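Local coordinates for NAD(P)H-flavin oxidoreductase (Agrobacterium tumefaciens str. C58, PDB 2FRE), which is an FMN-containing oxidoreductase of the nitroreductase type that probably passes electrons from NAD(P)H through its flavin to an acceptor, at the interface of chains A and B. Coordinates in Å, arbitrary orientation; residue numbers count along the deposited sequence, not the author numbering. Chains: chain A/B, NAD(P)H-flavin oxidoreductase.

Contact 1: the interface of chains A and B. Residues chain A 37-38, 41-42, 45, 124; chain B 9-11, 13, 186.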
loop_
_atom_site.group_PDB
_atom_site.type_symbol
_atom_site.label_atom_id
_atom_site.label_comp_id
_atom_site.label_asym_id
_atom_site.label_seq_id
_atom_site.Cartn_x
_atom_site.Cartn_y
_atom_site.Cartn_z
ATOM N N LEU A 37 -15.675 8.297 6.238
ATOM C CA LEU A 37 -15.316 9.200 5.157
ATOM C C LEU A 37 -13.875 9.728 5.318
ATOM O O LEU A 37 -13.114 9.812 4.337
ATOM C CB LEU A 37 -16.373 10.320 5.033
ATOM C CG LEU A 37 -17.733 9.843 4.473
ATOM C CD1 LEU A 37 -18.778 10.932 4.555
ATOM C CD2 LEU A 37 -17.632 9.360 3.022
ATOM N N THR A 38 -13.470 10.008 6.553
ATOM C CA THR A 38 -12.085 10.392 6.841
ATOM C C THR A 38 -11.114 9.281 6.434
ATOM O O THR A 38 -10.093 9.529 5.761
ATOM C CB THR A 38 -11.915 10.775 8.333
ATOM O OG1 THR A 38 -12.855 11.798 8.671
ATOM C CG2 THR A 38 -10.522 11.314 8.611
ATOM N N ASP A 41 -10.998 9.085 2.761
ATOM C CA ASP A 41 -10.323 10.297 2.291
ATOM C C ASP A 41 -8.800 10.105 2.358
ATOM O O ASP A 41 -8.090 10.356 1.393
ATOM C CB ASP A 41 -10.764 11.516 3.132
ATOM C CG ASP A 41 -10.451 12.835 2.470
ATOM O OD1 ASP A 41 -9.987 12.860 1.305
ATOM O OD2 ASP A 41 -10.694 13.865 3.113
ATOM N N ALA A 42 -8.304 9.590 3.477
ATOM C CA ALA A 42 -6.872 9.286 3.596
ATOM C C ALA A 42 -6.405 8.277 2.534
ATOM O O ALA A 42 -5.351 8.458 1.891
ATOM C CB ALA A 42 -6.550 8.787 5.023
ATOM N N TRP A 45 -5.871 9.735 -0.905
ATOM C CA TRP A 45 -4.658 10.559 -1.002
ATOM C C TRP A 45 -3.379 9.768 -1.317
ATOM O O TRP A 45 -2.279 10.339 -1.362
ATOM C CB TRP A 45 -4.465 11.423 0.256
ATOM C CG TRP A 45 -5.210 12.668 0.160
ATOM C CD1 TRP A 45 -6.371 12.994 0.796
ATOM C CD2 TRP A 45 -4.873 13.781 -0.658
ATOM N NE1 TRP A 45 -6.774 14.248 0.430
ATOM C CE2 TRP A 45 -5.873 14.754 -0.470
ATOM C CE3 TRP A 45 -3.810 14.057 -1.530
ATOM C CZ2 TRP A 45 -5.848 15.978 -1.126
ATOM C CZ3 TRP A 45 -3.796 15.272 -2.193
ATOM C CH2 TRP A 45 -4.805 16.217 -1.979
ATOM N N GLN A 124 -5.175 5.222 8.579
ATOM C CA GLN A 124 -6.128 6.238 9.043
ATOM C C GLN A 124 -7.141 5.652 10.040
ATOM O O GLN A 124 -7.457 6.278 11.070
ATOM C CB GLN A 124 -6.821 6.946 7.873
ATOM C CG GLN A 124 -7.692 8.156 8.274
ATOM C CD GLN A 124 -6.994 9.210 9.116
ATOM O OE1 GLN A 124 -6.975 9.162 10.387
ATOM N NE2 GLN A 124 -6.468 10.206 8.445
ATOM N N SER B 9 -7.973 18.735 2.206
ATOM C CA SER B 9 -8.802 17.536 2.277
ATOM C C SER B 9 -10.263 17.895 2.521
ATOM O O SER B 9 -10.562 18.953 3.068
ATOM C CB SER B 9 -8.332 16.615 3.400
ATOM O OG SER B 9 -8.795 17.095 4.663
ATOM N N GLU B 10 -11.167 16.999 2.140
ATOM C CA GLU B 10 -12.592 17.202 2.378
ATOM C C GLU B 10 -12.952 16.830 3.817
ATOM O O GLU B 10 -13.859 17.411 4.410
ATOM C CB GLU B 10 -13.417 16.361 1.405
ATOM C CG GLU B 10 -13.325 16.818 -0.051
ATOM C CD GLU B 10 -13.871 15.781 -1.037
ATOM O OE1 GLU B 10 -15.105 15.720 -1.248
ATOM O OE2 GLU B 10 -13.064 15.045 -1.625
ATOM N N TYR B 11 -12.247 15.845 4.365
ATOM C CA TYR B 11 -12.516 15.328 5.707
ATOM C C TYR B 11 -11.272 15.455 6.563
ATOM O O TYR B 11 -10.191 15.638 6.024
ATOM C CB TYR B 11 -13.023 13.886 5.599
ATOM C CG TYR B 11 -14.310 13.831 4.804
ATOM C CD1 TYR B 11 -15.540 14.042 5.423
ATOM C CD2 TYR B 11 -14.294 13.611 3.435
ATOM C CE1 TYR B 11 -16.717 14.015 4.697
ATOM C CE2 TYR B 11 -15.454 13.582 2.706
ATOM C CZ TYR B 11 -16.667 13.788 3.338
ATOM O OH TYR B 11 -17.837 13.771 2.606
ATOM N N VAL B 13 -8.560 14.371 7.739
ATOM C CA VAL B 13 -7.493 13.363 7.692
ATOM C C VAL B 13 -6.291 13.848 8.520
ATOM O O VAL B 13 -6.087 15.063 8.718
ATOM C CB VAL B 13 -7.027 13.006 6.229
ATOM C CG1 VAL B 13 -8.172 12.502 5.364
ATOM C CG2 VAL B 13 -6.320 14.181 5.530
ATOM N N LEU B 186 -13.594 12.766 -3.136
ATOM C CA LEU B 186 -13.795 11.456 -2.541
ATOM C C LEU B 186 -14.996 10.720 -3.151
ATOM O O LEU B 186 -14.905 9.530 -3.441
ATOM C CB LEU B 186 -13.991 11.589 -1.024
ATOM C CG LEU B 186 -14.140 10.288 -0.227
ATOM C CD1 LEU B 186 -13.096 9.285 -0.629
ATOM C CD2 LEU B 186 -14.093 10.580 1.290
HETATM O O HOH W 1 -10.204 15.110 0.051
#

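Contact 2: the interface of chains A and B. Residues chain A 40-41, 44, 55-57; chain B 10, 183-186, 189.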
loop_
_atom_site.group_PDB
_atom_site.type_symbol
_atom_site.label_atom_id
_atom_site.label_comp_id
_atom_site.label_asym_id
_atom_site.label_seq_id
_atom_site.Cartn_x
_atom_site.Cartn_y
_atom_site.Cartn_z
ATOM N N LEU A 40 -11.596 6.816 4.229
ATOM C CA LEU A 40 -11.529 6.691 2.781
ATOM C C LEU A 40 -10.878 7.914 2.128
ATOM O O LEU A 40 -10.238 7.794 1.094
ATOM C CB LEU A 40 -12.923 6.397 2.198
ATOM C CG LEU A 40 -13.549 5.064 2.627
ATOM C CD1 LEU A 40 -14.937 4.853 1.966
ATOM C CD2 LEU A 40 -12.660 3.886 2.362
ATOM N N ASP A 41 -10.998 9.085 2.761
ATOM C CA ASP A 41 -10.323 10.297 2.291
ATOM C C ASP A 41 -8.800 10.105 2.358
ATOM O O ASP A 41 -8.090 10.356 1.393
ATOM C CB ASP A 41 -10.764 11.516 3.132
ATOM C CG ASP A 41 -10.451 12.835 2.470
ATOM O OD1 ASP A 41 -9.987 12.860 1.305
ATOM O OD2 ASP A 41 -10.694 13.865 3.113
ATOM N N HIS A 44 -7.657 7.737 -0.424
ATOM C CA HIS A 44 -7.690 8.348 -1.757
ATOM C C HIS A 44 -6.584 9.381 -1.979
ATOM O O HIS A 44 -6.395 9.856 -3.110
ATOM C CB HIS A 44 -9.109 8.913 -2.051
ATOM C CG HIS A 44 -9.231 10.409 -2.031
ATOM N ND1 HIS A 44 -9.711 11.125 -3.111
ATOM C CD2 HIS A 44 -8.973 11.320 -1.067
ATOM C CE1 HIS A 44 -9.738 12.412 -2.808
ATOM N NE2 HIS A 44 -9.280 12.560 -1.580
ATOM N N TRP A 55 -7.992 3.188 -7.629
ATOM C CA TRP A 55 -8.822 2.608 -6.567
ATOM C C TRP A 55 -10.276 3.083 -6.569
ATOM O O TRP A 55 -10.580 4.239 -6.884
ATOM C CB TRP A 55 -8.229 2.921 -5.188
ATOM C CG TRP A 55 -7.739 4.348 -5.074
ATOM C CD1 TRP A 55 -8.489 5.475 -4.929
ATOM C CD2 TRP A 55 -6.379 4.777 -5.151
ATOM N NE1 TRP A 55 -7.678 6.581 -4.918
ATOM C CE2 TRP A 55 -6.374 6.176 -5.043
ATOM C CE3 TRP A 55 -5.165 4.106 -5.322
ATOM C CZ2 TRP A 55 -5.198 6.916 -5.047
ATOM C CZ3 TRP A 55 -4.015 4.829 -5.337
ATOM C CH2 TRP A 55 -4.033 6.231 -5.214
ATOM N N ARG A 56 -11.166 2.171 -6.190
ATOM C CA ARG A 56 -12.536 2.485 -5.849
ATOM C C ARG A 56 -12.892 1.726 -4.569
ATOM O O ARG A 56 -12.311 0.670 -4.274
ATOM C CB ARG A 56 -13.494 2.070 -6.965
ATOM C CG ARG A 56 -13.167 2.634 -8.327
ATOM C CD ARG A 56 -13.427 4.128 -8.427
ATOM N NE ARG A 56 -13.288 4.579 -9.807
ATOM C CZ ARG A 56 -12.130 4.955 -10.376
ATOM N NH1 ARG A 56 -10.985 4.958 -9.704
ATOM N NH2 ARG A 56 -12.117 5.336 -11.642
ATOM N N PHE A 57 -13.852 2.270 -3.822
ATOM C CA PHE A 57 -14.337 1.661 -2.563
ATOM C C PHE A 57 -15.866 1.577 -2.557
ATOM O O PHE A 57 -16.559 2.592 -2.731
ATOM C CB PHE A 57 -13.881 2.483 -1.369
ATOM C CG PHE A 57 -12.440 2.861 -1.436
ATOM C CD1 PHE A 57 -11.461 1.942 -1.126
ATOM C CD2 PHE A 57 -12.058 4.137 -1.842
ATOM C CE1 PHE A 57 -10.127 2.276 -1.213
ATOM C CE2 PHE A 57 -10.704 4.467 -1.953
ATOM C CZ PHE A 57 -9.749 3.533 -1.628
ATOM N N GLU B 10 -11.167 16.999 2.140
ATOM C CA GLU B 10 -12.592 17.202 2.378
ATOM C C GLU B 10 -12.952 16.830 3.817
ATOM O O GLU B 10 -13.859 17.411 4.410
ATOM C CB GLU B 10 -13.417 16.361 1.405
ATOM C CG GLU B 10 -13.325 16.818 -0.051
ATOM C CD GLU B 10 -13.871 15.781 -1.037
ATOM O OE1 GLU B 10 -15.105 15.720 -1.248
ATOM O OE2 GLU B 10 -13.064 15.045 -1.625
ATOM N N ARG B 183 -6.182 15.448 -5.902
ATOM C CA ARG B 183 -6.977 14.228 -6.047
ATOM C C ARG B 183 -8.395 14.538 -6.472
ATOM O O ARG B 183 -8.875 15.650 -6.291
ATOM C CB ARG B 183 -6.999 13.427 -4.732
ATOM C CG ARG B 183 -5.640 12.995 -4.236
ATOM C CD ARG B 183 -5.006 11.908 -5.093
ATOM N NE ARG B 183 -3.769 11.467 -4.463
ATOM C CZ ARG B 183 -2.596 12.101 -4.539
ATOM N NH1 ARG B 183 -2.460 13.186 -5.271
ATOM N NH2 ARG B 183 -1.530 11.635 -3.893
ATOM N N VAL B 184 -9.068 13.542 -7.040
ATOM C CA VAL B 184 -10.483 13.687 -7.408
ATOM C C VAL B 184 -11.313 13.805 -6.124
ATOM O O VAL B 184 -10.860 13.355 -5.078
ATOM C CB VAL B 184 -10.975 12.470 -8.252
ATOM C CG1 VAL B 184 -10.126 12.307 -9.498
ATOM C CG2 VAL B 184 -11.011 11.169 -7.424
ATOM N N PRO B 185 -12.525 14.378 -6.193
ATOM C CA PRO B 185 -13.360 14.350 -4.974
ATOM C C PRO B 185 -13.547 12.929 -4.454
ATOM O O PRO B 185 -13.625 11.984 -5.245
ATOM C CB PRO B 185 -14.698 14.945 -5.452
ATOM C CG PRO B 185 -14.327 15.824 -6.603
ATOM C CD PRO B 185 -13.197 15.084 -7.295
ATOM N N LEU B 186 -13.594 12.766 -3.136
ATOM C CA LEU B 186 -13.795 11.456 -2.541
ATOM C C LEU B 186 -14.996 10.720 -3.151
ATOM O O LEU B 186 -14.905 9.530 -3.441
ATOM C CB LEU B 186 -13.991 11.589 -1.024
ATOM C CG LEU B 186 -14.140 10.288 -0.227
ATOM C CD1 LEU B 186 -13.096 9.285 -0.629
ATOM C CD2 LEU B 186 -14.093 10.580 1.290
ATOM N N VAL B 189 -14.685 8.255 -6.021
ATOM C CA VAL B 189 -14.077 6.935 -5.847
ATOM C C VAL B 189 -14.643 6.088 -4.695
ATOM O O VAL B 189 -14.363 4.888 -4.640
ATOM C CB VAL B 189 -12.522 7.016 -5.673
ATOM C CG1 VAL B 189 -11.896 7.687 -6.872
ATOM C CG2 VAL B 189 -12.130 7.725 -4.382
HETATM O O HOH W 2 -10.204 15.110 0.051
#

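Contact 1: the interface of chains A and B
Helix 33-44 of chain A meets the N-terminal loop of chain B around residues 9-13, with the 3-10 helix 186-188 of chain B closing one flank. The patch belongs to the two-fold interface of the deposited pair, probably the dimer usual in the nitroreductase family. A:Asp41 carries its polar part. Its CG stands anti to the backbone N (chi1 -163°), which sends the carboxylate off the helix toward the partner loop. There A:Asp41 OD2 accepts the backbone N-H of B:Tyr11 at 2.8 Å, the donor lying nearly along the C-O axis of the carboxylate and the angle at hydrogen being 148°. The same OD2 lies in the plane of the B:Tyr11 ring, at its edge. A:Asp41 OD1 is 2.6 Å from a water that also bonds to the backbone N of B:Glu10; OD2 thus binds the loop directly and OD1 through water.

One turn back, A:Leu37 covers a face of the B:Tyr11 ring: its CB sits above the ring centre, 3.7 Å from the centroid, while CD1 reaches toward the phenol end. The apolar cover continues with B:Val13, whose CG1 points toward the helix and comes within 3.6 Å of CB of A:Asp41, the two side chains crossing at about a right angle. A:Thr38 adds its CG2 methyl against the backbone of B:Val13. From helix 110-127, NE2 of A:Gln124 lies against CA and CB of B:Val13. On the flank, OE2 of B:Glu10 uses its syn lone pair to hold the backbone N of B:Leu186 at 2.8 Å, tying the loop to the 3-10 helix, and the CD2 methyl of B:Leu186 lies 3.3 Å from the carbonyl O of A:Leu37.

Contact 2: the interface of chains A and B
The imidazole of A:His44 meets the backbone of B:Val184 at its rim, with the carbonyl carbon of that residue lying in the ring plane; the carbonyl O of A:Asp41, from its own helix, also lies in plane at the edge. A second flat group, the A:Phe57 ring, carries the CD2 methyl of A:Leu40 over one face, offset toward the rim. In the two-fold pair, probably the dimer of this nitroreductase-family protein, the C-terminal segment 183-189 of chain B runs past the end of helix 33-44 and the start of strand 55-61 of chain A.

ND1 of A:His44 is 3.2 Å from the carbonyl O of B:Val184, a possible hydrogen bond, but the ring carbon beside it is modelled too near that oxygen and the pairing is doubtful. A:His44 NE2 is 3.2 Å from the water held by A:Asp41, which places the ring between backbone and solvent bridge. B:Arg183 slides past the histidine in the opposite direction, B:Arg183 CB 3.5 Å from A:His44 CE1 and its guanidinium turned 63° from the ring.

B:Val189 docks on the strand: its carbonyl O accepts the N-H of A:Phe57 at 2.8 Å, with a C=O…N angle of 165°. Its CB and CG1 rest on the carbonyl O of A:Trp55, whereas CG2, in the crowded position between backbone N and carbonyl carbon, faces CB of A:His44. That A:Trp55 oxygen also receives NH1 of A:Arg56 at 2.9 Å, from above the carbonyl plane.

Contact 1 and contact 2 are neighbouring patches of one two-fold interface, the centres of their C-alpha atoms about 7 Å apart. They share A:Asp41, B:Glu10 and B:Leu186, and one bridging water serves both. Helix 33-44 of chain A is the common element: contact 1 engages it mainly with the N-terminal loop of chain B, contact 2 mainly with segment 183-189, adding strand 55-61. Segments near both ends of chain B therefore pack on one helix of its partner, and symmetry repeats this with the chains exchanged. Such intertwining fits the dimers typical of the nitroreductase family.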